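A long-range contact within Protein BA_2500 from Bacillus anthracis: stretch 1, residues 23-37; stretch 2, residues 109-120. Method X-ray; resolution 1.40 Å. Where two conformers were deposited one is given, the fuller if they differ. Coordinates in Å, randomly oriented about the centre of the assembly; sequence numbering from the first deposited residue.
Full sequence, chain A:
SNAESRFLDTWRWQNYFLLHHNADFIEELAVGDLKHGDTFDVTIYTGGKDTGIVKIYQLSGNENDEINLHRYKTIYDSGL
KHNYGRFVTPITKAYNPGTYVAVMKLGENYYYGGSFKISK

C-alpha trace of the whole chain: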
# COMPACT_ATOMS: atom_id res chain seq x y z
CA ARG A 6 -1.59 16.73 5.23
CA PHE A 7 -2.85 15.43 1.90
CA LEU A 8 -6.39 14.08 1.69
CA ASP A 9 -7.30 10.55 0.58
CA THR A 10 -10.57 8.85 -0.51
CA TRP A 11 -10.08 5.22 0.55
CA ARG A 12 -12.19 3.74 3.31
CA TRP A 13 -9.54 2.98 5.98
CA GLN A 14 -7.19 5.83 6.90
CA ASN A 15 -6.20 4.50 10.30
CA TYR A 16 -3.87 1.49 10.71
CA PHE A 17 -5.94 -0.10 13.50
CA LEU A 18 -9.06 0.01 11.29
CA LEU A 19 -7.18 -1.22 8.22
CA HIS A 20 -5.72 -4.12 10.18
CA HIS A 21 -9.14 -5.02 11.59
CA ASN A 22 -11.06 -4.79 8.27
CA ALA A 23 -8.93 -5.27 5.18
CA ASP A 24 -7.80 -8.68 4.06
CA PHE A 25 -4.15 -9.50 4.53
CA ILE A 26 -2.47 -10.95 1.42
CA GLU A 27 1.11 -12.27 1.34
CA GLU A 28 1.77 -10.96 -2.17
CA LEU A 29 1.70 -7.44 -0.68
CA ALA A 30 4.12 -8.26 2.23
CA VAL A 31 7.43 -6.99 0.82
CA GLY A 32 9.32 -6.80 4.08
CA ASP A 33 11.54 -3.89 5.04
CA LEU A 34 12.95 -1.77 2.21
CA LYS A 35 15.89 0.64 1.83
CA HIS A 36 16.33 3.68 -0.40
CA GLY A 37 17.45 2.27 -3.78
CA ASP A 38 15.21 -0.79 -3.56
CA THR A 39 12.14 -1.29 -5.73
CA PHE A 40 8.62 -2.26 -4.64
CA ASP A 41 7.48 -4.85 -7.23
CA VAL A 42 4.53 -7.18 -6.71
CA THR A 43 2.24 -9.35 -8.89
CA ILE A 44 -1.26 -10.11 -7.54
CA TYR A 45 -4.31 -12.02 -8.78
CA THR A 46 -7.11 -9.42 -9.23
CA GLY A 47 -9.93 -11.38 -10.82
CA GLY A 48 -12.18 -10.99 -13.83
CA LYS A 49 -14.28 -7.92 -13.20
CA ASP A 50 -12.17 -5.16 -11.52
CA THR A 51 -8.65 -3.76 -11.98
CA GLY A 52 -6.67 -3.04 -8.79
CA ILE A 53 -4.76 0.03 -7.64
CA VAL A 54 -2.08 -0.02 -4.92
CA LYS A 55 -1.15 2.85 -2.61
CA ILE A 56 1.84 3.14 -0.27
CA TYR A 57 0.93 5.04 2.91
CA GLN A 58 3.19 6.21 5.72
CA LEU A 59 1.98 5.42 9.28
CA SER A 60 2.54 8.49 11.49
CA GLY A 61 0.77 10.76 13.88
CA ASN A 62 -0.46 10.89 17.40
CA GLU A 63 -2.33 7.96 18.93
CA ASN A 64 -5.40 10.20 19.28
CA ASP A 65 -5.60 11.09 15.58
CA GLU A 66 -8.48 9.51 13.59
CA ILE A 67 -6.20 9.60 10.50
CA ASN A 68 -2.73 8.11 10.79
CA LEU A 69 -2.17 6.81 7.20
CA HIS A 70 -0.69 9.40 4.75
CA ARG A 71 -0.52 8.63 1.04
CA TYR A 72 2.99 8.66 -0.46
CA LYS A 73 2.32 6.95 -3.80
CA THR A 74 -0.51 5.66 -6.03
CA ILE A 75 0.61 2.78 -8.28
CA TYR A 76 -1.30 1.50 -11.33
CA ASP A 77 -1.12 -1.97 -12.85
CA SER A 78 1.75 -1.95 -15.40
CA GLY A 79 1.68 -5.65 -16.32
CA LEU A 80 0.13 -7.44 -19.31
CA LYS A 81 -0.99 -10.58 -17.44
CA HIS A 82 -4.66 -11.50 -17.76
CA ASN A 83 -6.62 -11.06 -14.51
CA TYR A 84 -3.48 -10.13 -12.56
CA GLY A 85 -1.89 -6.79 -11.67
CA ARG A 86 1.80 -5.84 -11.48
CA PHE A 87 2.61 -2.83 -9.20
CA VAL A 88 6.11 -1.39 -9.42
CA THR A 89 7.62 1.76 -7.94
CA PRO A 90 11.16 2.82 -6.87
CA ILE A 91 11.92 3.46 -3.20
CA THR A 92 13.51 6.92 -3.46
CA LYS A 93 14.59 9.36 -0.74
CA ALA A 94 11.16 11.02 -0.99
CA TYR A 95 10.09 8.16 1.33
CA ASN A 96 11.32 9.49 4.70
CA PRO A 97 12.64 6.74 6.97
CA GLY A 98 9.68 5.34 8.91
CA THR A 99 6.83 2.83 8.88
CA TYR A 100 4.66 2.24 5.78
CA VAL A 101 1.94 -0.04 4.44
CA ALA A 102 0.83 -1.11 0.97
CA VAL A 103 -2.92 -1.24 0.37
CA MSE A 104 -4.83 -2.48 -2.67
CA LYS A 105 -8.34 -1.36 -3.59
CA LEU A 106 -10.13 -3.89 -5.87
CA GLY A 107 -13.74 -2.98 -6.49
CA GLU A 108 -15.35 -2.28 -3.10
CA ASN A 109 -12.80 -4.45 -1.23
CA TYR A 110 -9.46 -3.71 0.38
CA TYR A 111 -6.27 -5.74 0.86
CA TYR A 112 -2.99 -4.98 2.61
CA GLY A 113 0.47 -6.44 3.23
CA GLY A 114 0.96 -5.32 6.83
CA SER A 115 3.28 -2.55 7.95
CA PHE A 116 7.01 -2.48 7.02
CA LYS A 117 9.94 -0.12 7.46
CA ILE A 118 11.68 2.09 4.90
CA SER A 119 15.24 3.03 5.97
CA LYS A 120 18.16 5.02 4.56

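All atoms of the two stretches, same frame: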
# COMPACT_ATOMS: atom_id res chain seq x y z
N ALA A 23 -9.43 -4.84 6.48
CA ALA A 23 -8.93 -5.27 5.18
C ALA A 23 -8.39 -6.67 5.24
O ALA A 23 -8.00 -7.14 6.30
CB ALA A 23 -7.83 -4.31 4.65
N ASP A 24 -8.34 -7.34 4.10
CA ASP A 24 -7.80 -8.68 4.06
C ASP A 24 -6.31 -8.67 3.84
O ASP A 24 -5.80 -8.03 2.94
CB ASP A 24 -8.42 -9.50 2.92
CG ASP A 24 -9.79 -10.07 3.26
OD1 ASP A 24 -10.37 -9.81 4.34
OD2 ASP A 24 -10.28 -10.84 2.41
N PHE A 25 -5.58 -9.38 4.68
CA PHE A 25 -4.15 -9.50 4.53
C PHE A 25 -3.83 -10.49 3.41
O PHE A 25 -4.40 -11.58 3.35
CB PHE A 25 -3.47 -9.98 5.80
CG PHE A 25 -2.04 -10.36 5.57
CD1 PHE A 25 -1.08 -9.39 5.34
CD2 PHE A 25 -1.63 -11.67 5.62
CE1 PHE A 25 0.23 -9.73 5.10
CE2 PHE A 25 -0.31 -12.00 5.39
CZ PHE A 25 0.61 -11.02 5.14
N ILE A 26 -2.92 -10.09 2.50
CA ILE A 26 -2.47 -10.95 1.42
C ILE A 26 -0.94 -10.96 1.37
O ILE A 26 -0.28 -9.91 1.39
CB ILE A 26 -3.14 -10.68 0.07
CG1 ILE A 26 -2.89 -9.28 -0.41
CG2 ILE A 26 -4.64 -11.02 0.17
CD1 ILE A 26 -3.45 -9.05 -1.84
N GLU A 27 -0.36 -12.14 1.33
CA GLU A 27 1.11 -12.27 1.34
C GLU A 27 1.84 -11.67 0.17
O GLU A 27 2.98 -11.21 0.32
CB GLU A 27 1.50 -13.74 1.62
CG GLU A 27 1.04 -14.14 3.05
CD GLU A 27 1.29 -15.57 3.49
OE1 GLU A 27 2.13 -16.26 2.85
OE2 GLU A 27 0.65 -15.98 4.52
N GLU A 28 1.15 -11.55 -0.98
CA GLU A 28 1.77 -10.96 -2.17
C GLU A 28 2.10 -9.48 -1.94
O GLU A 28 2.94 -8.92 -2.65
CB GLU A 28 0.89 -11.12 -3.42
CG GLU A 28 0.62 -12.54 -3.89
CD GLU A 28 -0.27 -13.37 -2.96
OE1 GLU A 28 -0.98 -12.77 -2.12
OE2 GLU A 28 -0.27 -14.62 -3.11
N LEU A 29 1.41 -8.83 -0.99
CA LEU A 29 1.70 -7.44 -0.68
C LEU A 29 2.73 -7.23 0.43
O LEU A 29 3.14 -6.11 0.73
CB LEU A 29 0.45 -6.65 -0.29
CG LEU A 29 -0.50 -6.25 -1.39
CD1 LEU A 29 -1.83 -5.71 -0.82
CD2 LEU A 29 0.19 -5.17 -2.26
N ALA A 30 3.15 -8.32 1.09
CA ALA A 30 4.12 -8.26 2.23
C ALA A 30 5.59 -8.35 1.77
O ALA A 30 6.26 -9.37 1.93
CB ALA A 30 3.80 -9.36 3.23
N VAL A 31 6.11 -7.18 1.38
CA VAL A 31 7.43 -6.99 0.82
C VAL A 31 8.61 -7.00 1.78
O VAL A 31 9.76 -7.13 1.37
CB VAL A 31 7.44 -5.63 -0.01
CG1 VAL A 31 6.39 -5.71 -1.14
CG2 VAL A 31 7.14 -4.39 0.86
N GLY A 32 8.29 -6.83 3.06
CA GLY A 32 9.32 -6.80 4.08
C GLY A 32 9.89 -5.40 4.12
O GLY A 32 9.42 -4.51 3.42
N ASP A 33 10.92 -5.21 4.92
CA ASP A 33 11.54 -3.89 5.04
C ASP A 33 12.31 -3.54 3.78
O ASP A 33 12.95 -4.41 3.15
CB ASP A 33 12.47 -3.84 6.23
CG ASP A 33 11.76 -4.05 7.56
OD1 ASP A 33 10.52 -3.86 7.67
OD2 ASP A 33 12.48 -4.42 8.51
N LEU A 34 12.26 -2.26 3.42
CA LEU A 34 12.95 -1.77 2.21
C LEU A 34 13.91 -0.63 2.54
O LEU A 34 13.78 0.02 3.59
CB LEU A 34 11.90 -1.30 1.18
CG LEU A 34 10.87 -2.34 0.70
CD1 LEU A 34 9.85 -1.74 -0.25
CD2 LEU A 34 11.61 -3.50 0.05
N LYS A 35 14.91 -0.43 1.68
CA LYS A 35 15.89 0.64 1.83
C LYS A 35 15.86 1.52 0.60
O LYS A 35 15.42 1.09 -0.47
CB LYS A 35 17.30 0.07 1.97
CG LYS A 35 17.60 -0.61 3.29
CD LYS A 35 18.97 -1.27 3.27
CE LYS A 35 20.15 -0.32 2.99
NZ LYS A 35 20.63 0.44 4.20
N HIS A 36 16.25 2.79 0.75
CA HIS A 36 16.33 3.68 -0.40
C HIS A 36 17.20 2.98 -1.45
O HIS A 36 18.27 2.47 -1.11
CB HIS A 36 16.93 5.06 -0.08
CG HIS A 36 16.12 5.87 0.88
ND1 HIS A 36 16.69 6.71 1.83
CD2 HIS A 36 14.78 5.91 1.10
CE1 HIS A 36 15.73 7.29 2.53
NE2 HIS A 36 14.56 6.79 2.13
N GLY A 37 16.73 2.93 -2.69
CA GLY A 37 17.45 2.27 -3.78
C GLY A 37 16.77 0.99 -4.18
O GLY A 37 17.01 0.48 -5.29
N ASN A 109 -13.58 -3.77 -2.26
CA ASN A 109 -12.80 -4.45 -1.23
C ASN A 109 -11.38 -3.94 -1.10
O ASN A 109 -10.79 -3.42 -2.05
CB ASN A 109 -12.80 -5.95 -1.56
CG ASN A 109 -14.21 -6.56 -1.54
OD1 ASN A 109 -15.06 -6.18 -0.72
ND2 ASN A 109 -14.47 -7.46 -2.47
N TYR A 110 -10.81 -4.14 0.07
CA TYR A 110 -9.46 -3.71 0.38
C TYR A 110 -8.59 -4.84 0.90
O TYR A 110 -9.07 -5.70 1.64
CB TYR A 110 -9.46 -2.58 1.40
CG TYR A 110 -10.09 -1.31 0.88
CD1 TYR A 110 -9.34 -0.36 0.22
CD2 TYR A 110 -11.44 -1.06 1.05
CE1 TYR A 110 -9.92 0.82 -0.22
CE2 TYR A 110 -12.02 0.09 0.58
CZ TYR A 110 -11.24 1.02 -0.08
OH TYR A 110 -11.80 2.21 -0.52
N TYR A 111 -7.32 -4.78 0.52
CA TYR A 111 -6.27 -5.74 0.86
C TYR A 111 -5.03 -5.03 1.32
O TYR A 111 -4.83 -3.86 0.95
CB TYR A 111 -5.94 -6.58 -0.38
CG TYR A 111 -7.17 -7.26 -0.94
CD1 TYR A 111 -7.53 -8.52 -0.53
CD2 TYR A 111 -8.00 -6.61 -1.86
CE1 TYR A 111 -8.72 -9.14 -1.01
CE2 TYR A 111 -9.16 -7.20 -2.34
CZ TYR A 111 -9.50 -8.46 -1.93
OH TYR A 111 -10.66 -9.04 -2.43
N TYR A 112 -4.21 -5.65 2.17
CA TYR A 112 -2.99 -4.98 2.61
C TYR A 112 -1.91 -6.01 2.88
O TYR A 112 -2.20 -7.20 2.96
CB TYR A 112 -3.27 -4.08 3.83
CG TYR A 112 -3.47 -4.80 5.13
CD1 TYR A 112 -2.67 -4.52 6.26
CD2 TYR A 112 -4.43 -5.79 5.26
CE1 TYR A 112 -2.85 -5.21 7.46
CE2 TYR A 112 -4.61 -6.46 6.45
CZ TYR A 112 -3.80 -6.19 7.53
OH TYR A 112 -4.03 -6.91 8.69
N GLY A 113 -0.66 -5.56 2.99
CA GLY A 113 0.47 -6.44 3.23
C GLY A 113 1.14 -6.29 4.59
O GLY A 113 2.20 -6.88 4.82
N GLY A 114 0.45 -5.60 5.50
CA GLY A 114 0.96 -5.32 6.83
C GLY A 114 2.03 -4.23 6.80
O GLY A 114 2.67 -3.99 5.77
N SER A 115 2.27 -3.58 7.92
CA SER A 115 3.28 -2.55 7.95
C SER A 115 4.71 -3.07 7.71
O SER A 115 5.02 -4.23 7.94
CB SER A 115 3.20 -1.84 9.29
OG SER A 115 3.43 -2.74 10.36
N PHE A 116 5.60 -2.17 7.27
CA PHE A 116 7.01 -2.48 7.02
C PHE A 116 7.80 -1.19 7.17
O PHE A 116 7.23 -0.10 7.19
CB PHE A 116 7.27 -3.08 5.62
CG PHE A 116 6.85 -2.21 4.45
CD1 PHE A 116 5.55 -2.24 3.98
CD2 PHE A 116 7.76 -1.38 3.80
CE1 PHE A 116 5.15 -1.45 2.93
CE2 PHE A 116 7.34 -0.58 2.75
CZ PHE A 116 6.02 -0.66 2.30
N LYS A 117 9.11 -1.30 7.32
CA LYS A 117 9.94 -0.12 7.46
C LYS A 117 10.68 0.25 6.17
O LYS A 117 10.97 -0.61 5.34
CB LYS A 117 11.06 -0.37 8.49
CG LYS A 117 10.65 -0.65 9.90
CD LYS A 117 9.97 0.52 10.59
CE LYS A 117 9.83 0.28 12.11
NZ LYS A 117 9.12 -1.00 12.46
N ILE A 118 10.87 1.56 5.98
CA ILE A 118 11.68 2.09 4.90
C ILE A 118 12.82 2.79 5.66
O ILE A 118 12.58 3.61 6.54
CB ILE A 118 10.98 3.05 3.93
CG1 ILE A 118 9.96 2.24 3.13
CG2 ILE A 118 12.01 3.69 2.98
CD1 ILE A 118 9.13 3.02 2.12
N SER A 119 14.06 2.45 5.32
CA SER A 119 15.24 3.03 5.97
C SER A 119 16.21 3.61 4.96
O SER A 119 16.10 3.34 3.77
CB SER A 119 15.96 1.96 6.80
OG SER A 119 16.31 0.86 5.98
N LYS A 120 17.17 4.41 5.44
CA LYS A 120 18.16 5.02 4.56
C LYS A 120 19.06 3.93 3.98
O LYS A 120 19.65 4.09 2.91
CB LYS A 120 19.02 6.07 5.27
CG LYS A 120 18.23 7.26 5.78
CD LYS A 120 19.15 8.40 6.20
CE LYS A 120 18.36 9.67 6.58
NZ LYS A 120 17.48 9.55 7.78
OXT LYS A 120 19.24 2.86 4.59
O HOH W 1 14.37 -0.94 6.22
O HOH W 2 19.49 6.96 1.77

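The strongest polar contact lies at the chain's end. Lys35 NZ donates to the C-terminal carboxylate, 2.8 Å from Lys120 OXT, and the hydrogen bond is also a salt bridge. Lysine suits this place because its long, flexible arm can bring a positive charge to the terminus from a neighbouring strand. A second charged group works differently: the carboxylate of Asp33 accepts a hydrogen bond from the backbone, with Lys117 N 2.9 Å from Asp33 OD1 and nearly linear geometry. The side chain thus takes the role a carbonyl would play in a regular ladder, just before the second pairing begins.

Two short parallel ladders, separated by a turn in each stretch, carry the rest of the polar bonding. In the first, Asp24 N donates to Tyr110 O (3.0 Å), Tyr112 N to Asp24 O (3.0 Å), and Ile26 N to Tyr112 O (3.0 Å). In the second, Leu34 N donates to Lys117 O (2.8 Å), Ser119 N to Leu34 O (3.0 Å), and His36 N to Ser119 O (3.1 Å). This is the parallel pattern, in which Asp24 and Leu34 each bond through N and O to two different residues of the partner strand. CA-H...O contacts supplement it, as between Tyr111 CA and Asp24 O at 3.1 Å and between Ile118 CA and Leu34 O at 3.2 Å.

Water extends the second ladder. One molecule donates to Leu34 O (2.9 Å) and also hydrogen-bonds to Ser119 OG (2.7 Å), so one water ties the serine hydroxyl to a carbonyl of the other strand, a second link beside the direct Ser119 N to Leu34 O bond. Another bridges His36 ND1 (2.8 Å) and Lys120 O (3.1 Å), while one face of the imidazole ring lies against Lys120 N and Ser119 O.

Between the ladders, the first stretch makes a 3-10 turn held by Leu29 N to Ile26 O (3.1 Å) and Ala30 N to Glu27 O (3.0 Å). The turn packs closely on Gly113, with Leu29 CB 3.5 Å from Gly113 CA. Glycine fits because a CB here would point into the turn and sit only 2.2 Å from Leu29 O.

Apolar packing follows the alternation of the strands. Phe25 and Tyr112 share one face of the first ladder, where Phe25 CB lies 3.8 Å from Tyr112 CE2; Ala23 CB also approaches that ring, 3.8 Å from Tyr112 CD2. Its small methyl leaves room for the aromatic group. Asp24 and Tyr111 occupy the other face, and Ile26 CD1 reaches Tyr111 CB at 3.8 Å. Farther along, the buried Phe116 ring receives Val31 CG2 over one face, 4.0 Å from the ring centroid and almost on its normal, a CH-pi contact that pairs a compact methyl with a flat aromatic surface. Leu34 CD1 comes within 4.1 Å of Phe116 CE2. Leu34 and Ile118, both buried, meet more loosely on one face of the second ladder, with Leu34 CB 4.5 Å from Ile118 CG1.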